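Cellulose hydrolase (Bacillus licheniformis, PDB 4YZP) hydrolyses internal beta-1,4-glycosidic bonds of cellulose, as an endoglucanase of glycosyl hydrolase family 5. Local coordinates at residues A[49-54]-A[304-309]; A[162-167]-A[198-203]; A[252-257]-A[295-300]. All blocks are in the same frame, centred on the assembly; numbering follows the deposited sequence.

Contact 1. Residues A[49-54]-A[304-309]; sequences SWNNPP and WDNGND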
loop_
_atom_site.group_PDB
_atom_site.type_symbol
_atom_site.label_atom_id
_atom_site.label_comp_id
_atom_site.label_asym_id
_atom_site.label_seq_id
_atom_site.Cartn_x
_atom_site.Cartn_y
_atom_site.Cartn_z
ATOM N N SER A 49 9.569 4.743 -17.431
ATOM C CA SER A 49 9.779 6.173 -17.249
ATOM C C SER A 49 9.871 6.557 -15.777
ATOM O O SER A 49 10.408 7.613 -15.441
ATOM C CB SER A 49 8.658 6.985 -17.902
ATOM O OG SER A 49 8.712 6.899 -19.319
ATOM N N TRP A 50 9.310 5.722 -14.905
ATOM C CA TRP A 50 9.311 6.020 -13.485
ATOM C C TRP A 50 10.342 5.167 -12.751
ATOM O O TRP A 50 11.451 4.986 -13.258
ATOM C CB TRP A 50 7.909 5.836 -12.918
ATOM C CG TRP A 50 6.942 6.909 -13.398
ATOM C CD1 TRP A 50 7.250 8.034 -14.097
ATOM C CD2 TRP A 50 5.523 6.938 -13.197
ATOM N NE1 TRP A 50 6.110 8.774 -14.339
ATOM C CE2 TRP A 50 5.037 8.117 -13.794
ATOM C CE3 TRP A 50 4.620 6.082 -12.569
ATOM C CZ2 TRP A 50 3.686 8.454 -13.791
ATOM C CZ3 TRP A 50 3.285 6.423 -12.552
ATOM C CH2 TRP A 50 2.827 7.603 -13.161
ATOM N N ASN A 51 9.989 4.656 -11.576
ATOM C CA ASN A 51 10.983 4.084 -10.674
ATOM C C ASN A 51 11.268 2.618 -10.943
ATOM O O ASN A 51 12.215 2.049 -10.386
ATOM C CB ASN A 51 10.556 4.276 -9.215
ATOM C CG ASN A 51 9.165 3.724 -8.931
ATOM O OD1 ASN A 51 8.165 4.257 -9.414
ATOM N ND2 ASN A 51 9.097 2.673 -8.121
ATOM N N ASN A 52 10.471 1.998 -11.808
ATOM C CA ASN A 52 10.761 0.626 -12.211
ATOM C C ASN A 52 11.274 0.552 -13.636
ATOM O O ASN A 52 10.813 1.301 -14.501
ATOM C CB ASN A 52 9.514 -0.235 -12.083
ATOM C CG ASN A 52 8.980 -0.266 -10.677
ATOM O OD1 ASN A 52 9.650 -0.755 -9.768
ATOM N ND2 ASN A 52 7.752 0.246 -10.488
ATOM N N PRO A 53 12.222 -0.357 -13.893
ATOM C CA PRO A 53 12.555 -0.663 -15.283
ATOM C C PRO A 53 11.449 -1.523 -15.904
ATOM O O PRO A 53 10.577 -2.025 -15.178
ATOM C CB PRO A 53 13.876 -1.439 -15.169
ATOM C CG PRO A 53 13.751 -2.149 -13.862
ATOM C CD PRO A 53 12.982 -1.191 -12.944
ATOM N N PRO A 54 11.473 -1.689 -17.231
ATOM C CA PRO A 54 10.492 -2.573 -17.857
ATOM C C PRO A 54 10.509 -3.949 -17.193
ATOM O O PRO A 54 11.569 -4.475 -16.843
ATOM C CB PRO A 54 10.953 -2.628 -19.313
ATOM C CG PRO A 54 11.583 -1.301 -19.527
ATOM C CD PRO A 54 12.318 -1.014 -18.232
ATOM N N TRP A 304 -1.687 -2.717 -3.422
ATOM C CA TRP A 304 -0.929 -1.744 -4.207
ATOM C C TRP A 304 0.550 -1.784 -3.833
ATOM O O TRP A 304 0.897 -1.721 -2.663
ATOM C CB TRP A 304 -1.444 -0.314 -4.018
ATOM C CG TRP A 304 -0.628 0.640 -4.832
ATOM C CD1 TRP A 304 0.316 1.525 -4.377
ATOM C CD2 TRP A 304 -0.610 0.730 -6.256
ATOM N NE1 TRP A 304 0.887 2.191 -5.436
ATOM C CE2 TRP A 304 0.334 1.723 -6.602
ATOM C CE3 TRP A 304 -1.337 0.098 -7.276
ATOM C CZ2 TRP A 304 0.576 2.092 -7.926
ATOM C CZ3 TRP A 304 -1.096 0.467 -8.598
ATOM C CH2 TRP A 304 -0.136 1.449 -8.911
ATOM N N ASP A 305 1.405 -1.878 -4.843
ATOM C CA ASP A 305 2.847 -1.866 -4.661
ATOM C C ASP A 305 3.404 -1.081 -5.847
ATOM O O ASP A 305 3.163 -1.455 -6.978
ATOM C CB ASP A 305 3.349 -3.317 -4.596
ATOM C CG ASP A 305 4.852 -3.437 -4.393
ATOM O OD1 ASP A 305 5.551 -2.416 -4.213
ATOM O OD2 ASP A 305 5.304 -4.596 -4.395
ATOM N N ASN A 306 4.068 0.047 -5.595
ATOM C CA ASN A 306 4.607 0.831 -6.703
ATOM C C ASN A 306 6.013 0.397 -7.102
ATOM O O ASN A 306 6.637 1.025 -7.944
ATOM C CB ASN A 306 4.581 2.336 -6.368
ATOM C CG ASN A 306 5.666 2.751 -5.380
ATOM O OD1 ASN A 306 6.313 1.921 -4.731
ATOM N ND2 ASN A 306 5.835 4.063 -5.233
ATOM N N GLY A 307 6.495 -0.697 -6.518
ATOM C CA GLY A 307 7.835 -1.180 -6.793
ATOM C C GLY A 307 8.798 -0.786 -5.687
ATOM O O GLY A 307 9.818 -1.443 -5.489
ATOM N N ASN A 308 8.486 0.292 -4.962
ATOM C CA ASN A 308 9.282 0.660 -3.787
ATOM C C ASN A 308 8.575 0.354 -2.462
ATOM O O ASN A 308 9.183 0.418 -1.388
ATOM C CB ASN A 308 9.657 2.142 -3.838
ATOM C CG ASN A 308 10.764 2.431 -4.839
ATOM O OD1 ASN A 308 11.570 1.560 -5.166
ATOM N ND2 ASN A 308 10.817 3.663 -5.315
ATOM N N ASP A 309 7.294 0.018 -2.536
ATOM C CA ASP A 309 6.482 -0.191 -1.340
ATOM C C ASP A 309 6.745 -1.540 -0.681
ATOM O O ASP A 309 6.955 -1.615 0.529
ATOM C CB ASP A 309 4.986 -0.121 -1.664
ATOM C CG ASP A 309 4.528 1.259 -2.053
ATOM O OD1 ASP A 309 4.921 2.237 -1.378
ATOM O OD2 ASP A 309 3.763 1.360 -3.036
HETATM O O HOH W 1 11.004 0.771 -7.748
#
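Two neighbouring asparagines, Asn51 and Asn52, donate their side-chain amides to a single acceptor, the backbone O of Asn306. Asn51 ND2 lies 3.0 Å and Asn52 ND2 2.9 Å from Asn306 O, and they come in over opposite faces of the peptide plane, each well out of it. Asparagine suits both places because its short amide serves a second partner too: Asn51 OD1 accepts from Asn39 ND2, and Asn52 ND2 also donates to Asn39 O. CG of Asn52 is anti to the carbonyl carbon, beside the backbone N (chi1 -59°), which brings the amide nearer the other loop. An alanine in place of Asn52 would have no amide, and the 304-309 turn would probably be held less firmly, with Asn306 O left to Asn51 and Asn39 O missing a donor. A water adds to the network, accepting from Asn51 ND2 at 2.7 Å and sitting close to Asn52 OD1 and Asn308 OD1. Asn52 OD1 rests 3.5 Å from Gly307 CA, where a CB would collide with it; a phi of 101° independently favours glycine. Asp305 OD1 and Asn306 OD1 close successive Asx turns; the first, onto Gly307 N, should help hold the peptide of Asn306 O in place. The contact ties the loops after strands 34-36 and 299-303, the first and last of a TIM barrel, where its ring closes.

Contact 2. Residues A[162-167]-A[198-203]; sequences EPTGMS and GLEDNK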
loop_
_atom_site.group_PDB
_atom_site.type_symbol
_atom_site.label_atom_id
_atom_site.label_comp_id
_atom_site.label_asym_id
_atom_site.label_seq_id
_atom_site.Cartn_x
_atom_site.Cartn_y
_atom_site.Cartn_z
ATOM N N GLU A 162 -9.827 4.895 -11.414
ATOM C CA GLU A 162 -10.165 6.144 -10.709
ATOM C C GLU A 162 -10.639 7.268 -11.636
ATOM O O GLU A 162 -10.030 8.339 -11.702
ATOM C CB GLU A 162 -8.957 6.597 -9.879
ATOM C CG GLU A 162 -8.550 5.535 -8.846
ATOM C CD GLU A 162 -7.439 5.963 -7.876
ATOM O OE1 GLU A 162 -6.902 7.082 -8.011
ATOM O OE2 GLU A 162 -7.103 5.166 -6.966
ATOM N N PRO A 163 -11.749 7.027 -12.347
ATOM C CA PRO A 163 -12.241 8.019 -13.304
ATOM C C PRO A 163 -12.672 9.331 -12.656
ATOM O O PRO A 163 -13.267 9.352 -11.578
ATOM C CB PRO A 163 -13.439 7.320 -13.947
ATOM C CG PRO A 163 -13.832 6.262 -12.967
ATOM C CD PRO A 163 -12.568 5.804 -12.354
ATOM N N THR A 164 -12.361 10.433 -13.334
ATOM C CA THR A 164 -12.669 11.741 -12.802
ATOM C C THR A 164 -13.070 12.720 -13.903
ATOM O O THR A 164 -13.033 12.394 -15.093
ATOM C CB THR A 164 -11.471 12.299 -12.016
ATOM O OG1 THR A 164 -11.853 13.527 -11.394
ATOM C CG2 THR A 164 -10.249 12.498 -12.947
ATOM N N GLY A 165 -13.532 13.897 -13.492
ATOM C CA GLY A 165 -13.835 14.957 -14.432
ATOM C C GLY A 165 -15.123 14.765 -15.201
ATOM O O GLY A 165 -15.287 15.313 -16.290
ATOM N N MET A 166 -16.040 13.978 -14.648
ATOM C CA MET A 166 -17.313 13.745 -15.302
ATOM C C MET A 166 -18.391 13.549 -14.239
ATOM O O MET A 166 -18.066 13.314 -13.080
ATOM C CB MET A 166 -17.217 12.533 -16.235
ATOM C CG MET A 166 -17.231 11.210 -15.527
ATOM S SD MET A 166 -16.773 9.837 -16.630
ATOM C CE MET A 166 -14.972 9.920 -16.527
ATOM N N SER A 167 -19.662 13.674 -14.629
ATOM C CA SER A 167 -20.773 13.502 -13.700
ATOM C C SER A 167 -21.032 12.026 -13.459
ATOM O O SER A 167 -20.510 11.174 -14.179
ATOM C CB SER A 167 -22.043 14.146 -14.238
ATOM O OG SER A 167 -22.515 13.423 -15.362
ATOM N N GLY A 198 -17.684 3.278 -9.674
ATOM C CA GLY A 198 -18.187 4.639 -9.707
ATOM C C GLY A 198 -17.077 5.653 -9.897
ATOM O O GLY A 198 -15.923 5.293 -10.154
ATOM N N LEU A 199 -17.429 6.932 -9.785
ATOM C CA LEU A 199 -16.433 8.000 -9.879
ATOM C C LEU A 199 -15.272 7.764 -8.915
ATOM O O LEU A 199 -15.476 7.365 -7.773
ATOM C CB LEU A 199 -17.082 9.355 -9.598
ATOM C CG LEU A 199 -17.989 9.830 -10.734
ATOM C CD1 LEU A 199 -18.923 10.907 -10.247
ATOM C CD2 LEU A 199 -17.138 10.338 -11.904
ATOM N N GLU A 200 -14.056 7.967 -9.421
ATOM C CA GLU A 200 -12.807 7.825 -8.661
ATOM C C GLU A 200 -12.569 6.441 -8.040
ATOM O O GLU A 200 -11.725 6.311 -7.162
ATOM C CB GLU A 200 -12.743 8.915 -7.578
ATOM C CG GLU A 200 -12.671 10.310 -8.200
ATOM C CD GLU A 200 -12.556 11.454 -7.196
ATOM O OE1 GLU A 200 -12.439 11.211 -5.974
ATOM O OE2 GLU A 200 -12.565 12.618 -7.649
ATOM N N ASP A 201 -13.269 5.420 -8.541
ATOM C CA ASP A 201 -13.290 4.083 -7.926
ATOM C C ASP A 201 -13.546 4.215 -6.438
ATOM O O ASP A 201 -12.982 3.478 -5.629
ATOM C CB ASP A 201 -11.974 3.309 -8.180
ATOM C CG ASP A 201 -11.912 2.698 -9.583
ATOM O OD1 ASP A 201 -12.959 2.276 -10.101
ATOM O OD2 ASP A 201 -10.812 2.635 -10.171
ATOM N N ASN A 202 -14.383 5.184 -6.083
ATOM C CA ASN A 202 -14.643 5.536 -4.696
ATOM C C ASN A 202 -15.798 4.702 -4.121
ATOM O O ASN A 202 -16.801 4.453 -4.795
ATOM C CB ASN A 202 -14.941 7.035 -4.606
ATOM C CG ASN A 202 -15.356 7.472 -3.222
ATOM O OD1 ASN A 202 -16.527 7.436 -2.874
ATOM N ND2 ASN A 202 -14.388 7.882 -2.423
ATOM N N LYS A 203 -15.643 4.271 -2.875
ATOM C CA LYS A 203 -16.635 3.445 -2.188
ATOM C C LYS A 203 -17.998 4.129 -2.043
ATOM O O LYS A 203 -19.057 3.519 -2.238
ATOM C CB LYS A 203 -16.077 3.062 -0.805
ATOM C CG LYS A 203 -16.923 2.120 0.001
ATOM C CD LYS A 203 -17.638 2.868 1.112
ATOM C CE LYS A 203 -16.654 3.647 1.981
ATOM N NZ LYS A 203 -17.369 4.493 2.975
#
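Gly198 and Pro163 open a contact between the loops that follow strands 155-158 and 194-197, consecutive strands of the TIM barrel. The first of these loops carries the Asn161-Glu162-Pro163 sequence, in which family 5 relatives place their acid/base glutamate; Glu162, whose OE2 is hydrogen-bonded to His223 ND1, is consistent with that role. The O of Gly198 lies 3.6 Å from Pro163 CG, and it also accepts from Asp201 N, closing a type II turn around Leu199 and Glu200. Leu199 is the apolar wedge: Met166, with CG between its backbone N and carbonyl carbon (chi1 76°), turns that CG to Leu199 CD2 at 3.7 Å. The same methyl, CD2, also lies 3.3 Å from Met166 O, while Met171 of helix 168-184 touches Leu199 as well. At Glu200 the backbone does the work. Its N donates to Pro163 O at 2.7 Å, in the carbonyl plane, a bond that proline can still accept although it has no N-H to give. The Glu200 chain then runs extended past this carbonyl, with CG 3.6 Å from Pro163 O. Asp201 follows, pointing its CB toward the other loop. Aspartate fits because one carboxylate oxygen can reach a backbone N-H: Glu162 N donates to Asp201 OD2 at 2.8 Å, nearly straight at 167°, meeting that oxygen from above the carboxylate plane. Asn202 caps helix 203-208 with its OD1, and its own N returns to Leu199 O at 3.0 Å.

Contact 3. Residues A[252-257]-A[295-300]; sequences DIKPVY and HKYQMV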
loop_
_atom_site.group_PDB
_atom_site.type_symbol
_atom_site.label_atom_id
_atom_site.label_comp_id
_atom_site.label_asym_id
_atom_site.label_seq_id
_atom_site.Cartn_x
_atom_site.Cartn_y
_atom_site.Cartn_z
ATOM N N ASP A 252 -16.902 0.911 6.792
ATOM C CA ASP A 252 -16.671 1.355 5.422
ATOM C C ASP A 252 -16.978 0.256 4.416
ATOM O O ASP A 252 -17.402 0.538 3.298
ATOM C CB ASP A 252 -15.223 1.814 5.225
ATOM C CG ASP A 252 -14.966 3.228 5.742
ATOM O OD1 ASP A 252 -15.943 3.980 5.968
ATOM O OD2 ASP A 252 -13.774 3.592 5.893
ATOM N N ILE A 253 -16.763 -0.992 4.824
ATOM C CA ILE A 253 -16.798 -2.152 3.940
ATOM C C ILE A 253 -18.137 -2.881 3.929
ATOM O O ILE A 253 -18.623 -3.303 2.872
ATOM C CB ILE A 253 -15.696 -3.161 4.345
ATOM C CG1 ILE A 253 -14.329 -2.497 4.256
ATOM C CG2 ILE A 253 -15.728 -4.412 3.483
ATOM C CD1 ILE A 253 -13.221 -3.356 4.823
ATOM N N LYS A 254 -18.728 -3.033 5.106
ATOM C CA LYS A 254 -19.974 -3.785 5.232
ATOM C C LYS A 254 -21.096 -3.304 4.291
ATOM O O LYS A 254 -21.802 -4.136 3.718
ATOM C CB LYS A 254 -20.456 -3.765 6.690
ATOM C CG LYS A 254 -21.709 -4.622 6.953
ATOM C CD LYS A 254 -22.088 -4.588 8.422
ATOM C CE LYS A 254 -23.433 -5.253 8.688
ATOM N NZ LYS A 254 -23.637 -5.477 10.152
ATOM N N PRO A 255 -21.279 -1.979 4.120
ATOM C CA PRO A 255 -22.405 -1.596 3.249
ATOM C C PRO A 255 -22.269 -2.003 1.784
ATOM O O PRO A 255 -23.289 -2.136 1.105
ATOM C CB PRO A 255 -22.426 -0.066 3.371
ATOM C CG PRO A 255 -21.893 0.184 4.737
ATOM C CD PRO A 255 -20.760 -0.811 4.860
ATOM N N VAL A 256 -21.044 -2.192 1.303
ATOM C CA VAL A 256 -20.843 -2.642 -0.064
ATOM C C VAL A 256 -21.249 -4.113 -0.132
ATOM O O VAL A 256 -21.848 -4.566 -1.106
ATOM C CB VAL A 256 -19.384 -2.446 -0.517
ATOM C CG1 VAL A 256 -19.169 -3.005 -1.926
ATOM C CG2 VAL A 256 -19.029 -0.983 -0.429
ATOM N N TYR A 257 -20.948 -4.856 0.922
ATOM C CA TYR A 257 -21.427 -6.230 0.983
ATOM C C TYR A 257 -22.960 -6.288 0.995
ATOM O O TYR A 257 -23.568 -7.063 0.263
ATOM C CB TYR A 257 -20.878 -6.941 2.220
ATOM C CG TYR A 257 -21.511 -8.303 2.417
ATOM C CD1 TYR A 257 -21.057 -9.408 1.710
ATOM C CD2 TYR A 257 -22.567 -8.480 3.308
ATOM C CE1 TYR A 257 -21.645 -10.663 1.885
ATOM C CE2 TYR A 257 -23.148 -9.717 3.492
ATOM C CZ TYR A 257 -22.685 -10.804 2.776
ATOM O OH TYR A 257 -23.282 -12.035 2.965
ATOM N N HIS A 295 -11.980 -10.574 3.066
ATOM C CA HIS A 295 -12.277 -11.991 2.860
ATOM C C HIS A 295 -13.645 -12.349 3.439
ATOM O O HIS A 295 -14.437 -13.024 2.789
ATOM C CB HIS A 295 -11.190 -12.874 3.475
ATOM C CG HIS A 295 -11.191 -14.279 2.951
ATOM N ND1 HIS A 295 -12.000 -15.270 3.467
ATOM C CD2 HIS A 295 -10.489 -14.858 1.944
ATOM C CE1 HIS A 295 -11.793 -16.396 2.805
ATOM N NE2 HIS A 295 -10.874 -16.172 1.878
ATOM N N LYS A 296 -13.909 -11.868 4.647
ATOM C CA LYS A 296 -15.194 -12.052 5.322
ATOM C C LYS A 296 -16.376 -11.614 4.463
ATOM O O LYS A 296 -17.401 -12.299 4.406
ATOM C CB LYS A 296 -15.192 -11.283 6.641
ATOM C CG LYS A 296 -16.522 -11.220 7.363
ATOM C CD LYS A 296 -16.348 -10.487 8.684
ATOM C CE LYS A 296 -17.656 -9.951 9.186
ATOM N NZ LYS A 296 -17.507 -9.361 10.543
ATOM N N TYR A 297 -16.231 -10.471 3.800
ATOM C CA TYR A 297 -17.316 -9.928 2.987
ATOM C C TYR A 297 -17.165 -10.285 1.498
ATOM O O TYR A 297 -17.787 -9.663 0.630
ATOM C CB TYR A 297 -17.397 -8.411 3.199
ATOM C CG TYR A 297 -17.911 -8.055 4.580
ATOM C CD1 TYR A 297 -19.219 -8.352 4.959
ATOM C CD2 TYR A 297 -17.089 -7.415 5.511
ATOM C CE1 TYR A 297 -19.694 -8.023 6.228
ATOM C CE2 TYR A 297 -17.552 -7.090 6.772
ATOM C CZ TYR A 297 -18.857 -7.393 7.125
ATOM O OH TYR A 297 -19.316 -7.066 8.386
ATOM N N GLN A 298 -16.362 -11.314 1.225
ATOM C CA GLN A 298 -16.192 -11.874 -0.120
ATOM C C GLN A 298 -15.797 -10.814 -1.141
ATOM O O GLN A 298 -16.364 -10.744 -2.239
ATOM C CB GLN A 298 -17.471 -12.583 -0.576
ATOM C CG GLN A 298 -17.897 -13.728 0.326
ATOM C CD GLN A 298 -19.272 -14.251 -0.027
ATOM O OE1 GLN A 298 -19.415 -15.227 -0.763
ATOM N NE2 GLN A 298 -20.293 -13.589 0.477
ATOM N N MET A 299 -14.820 -9.998 -0.769
ATOM C CA MET A 299 -14.242 -9.028 -1.684
ATOM C C MET A 299 -12.775 -9.368 -1.931
ATOM O O MET A 299 -12.014 -9.615 -0.984
ATOM C CB MET A 299 -14.373 -7.612 -1.122
ATOM C CG MET A 299 -15.801 -7.217 -0.877
ATOM S SD MET A 299 -15.849 -5.803 0.237
ATOM C CE MET A 299 -17.622 -5.555 0.333
ATOM N N VAL A 300 -12.384 -9.385 -3.199
ATOM C CA VAL A 300 -11.005 -9.712 -3.567
ATOM C C VAL A 300 -10.085 -8.531 -3.306
ATOM O O VAL A 300 -10.218 -7.491 -3.945
ATOM C CB VAL A 300 -10.886 -10.104 -5.062
ATOM C CG1 VAL A 300 -9.425 -10.317 -5.455
ATOM C CG2 VAL A 300 -11.699 -11.353 -5.379
#
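The hydroxyl of Tyr297 is hydrogen-bonded to Glu250 OE2, which also forms a salt bridge with Lys296 NZ. The Tyr297 ring is sandwiched between two lysines, with Lys254 CA over one face, 4.3 Å from the centroid in a CH-pi contact, and Lys296 CG over the opposite face. Lysine suits the second flank, since the aliphatic stem of Lys296 can cover a ring; on the first the backbone CA does so, and the extended CG and CD of Lys254 pass the phenol end, each 3.7 Å from Tyr297 OH, the amine leading away. Tyr257 meets the same ring obliquely, its CG 3.4 Å from Tyr297 CD1 and the planes 51° apart; at the edge of its own ring comes Gln298 NE2. Deeper in, the unbranched Met299 sets SD 3.5 Å from Ile253 CG2 and lays CE against the backbone of the kinked turn, 3.4 Å from Tyr257 N, where Pro255 has no N-H to give. Gln298, with positive phi, ends helix 280-296 in a Schellman motif. Residues 252-257 and 295-300 thus meet through apolar and aromatic atoms and fit by shape, while Glu250, just earlier on the same helix, supplies the polar tie.

All three contacts belong to the TIM-barrel domain. Contacts 1 and 2 join loops at the C-terminal ends of the strands, the end where family 5 enzymes have their active site; their centres are 24 Å apart and their nearest atoms about 8 Å. Contact 3 packs an outer helix at the N-terminal end of the last strand, 299-303, away from that end; its centre is about 28 Å from that of contact 1, although the strand runs from one to the other. Contacts 2 and 3, about 20 Å between centres, touch directly: Lys203 CG packs 3.8 Å from Val256 CG2, and Lys203 NZ makes a long, weak ion pair with Asp252 OD1. Contacts 2 and 3 both nest in the loop closed by contact 1.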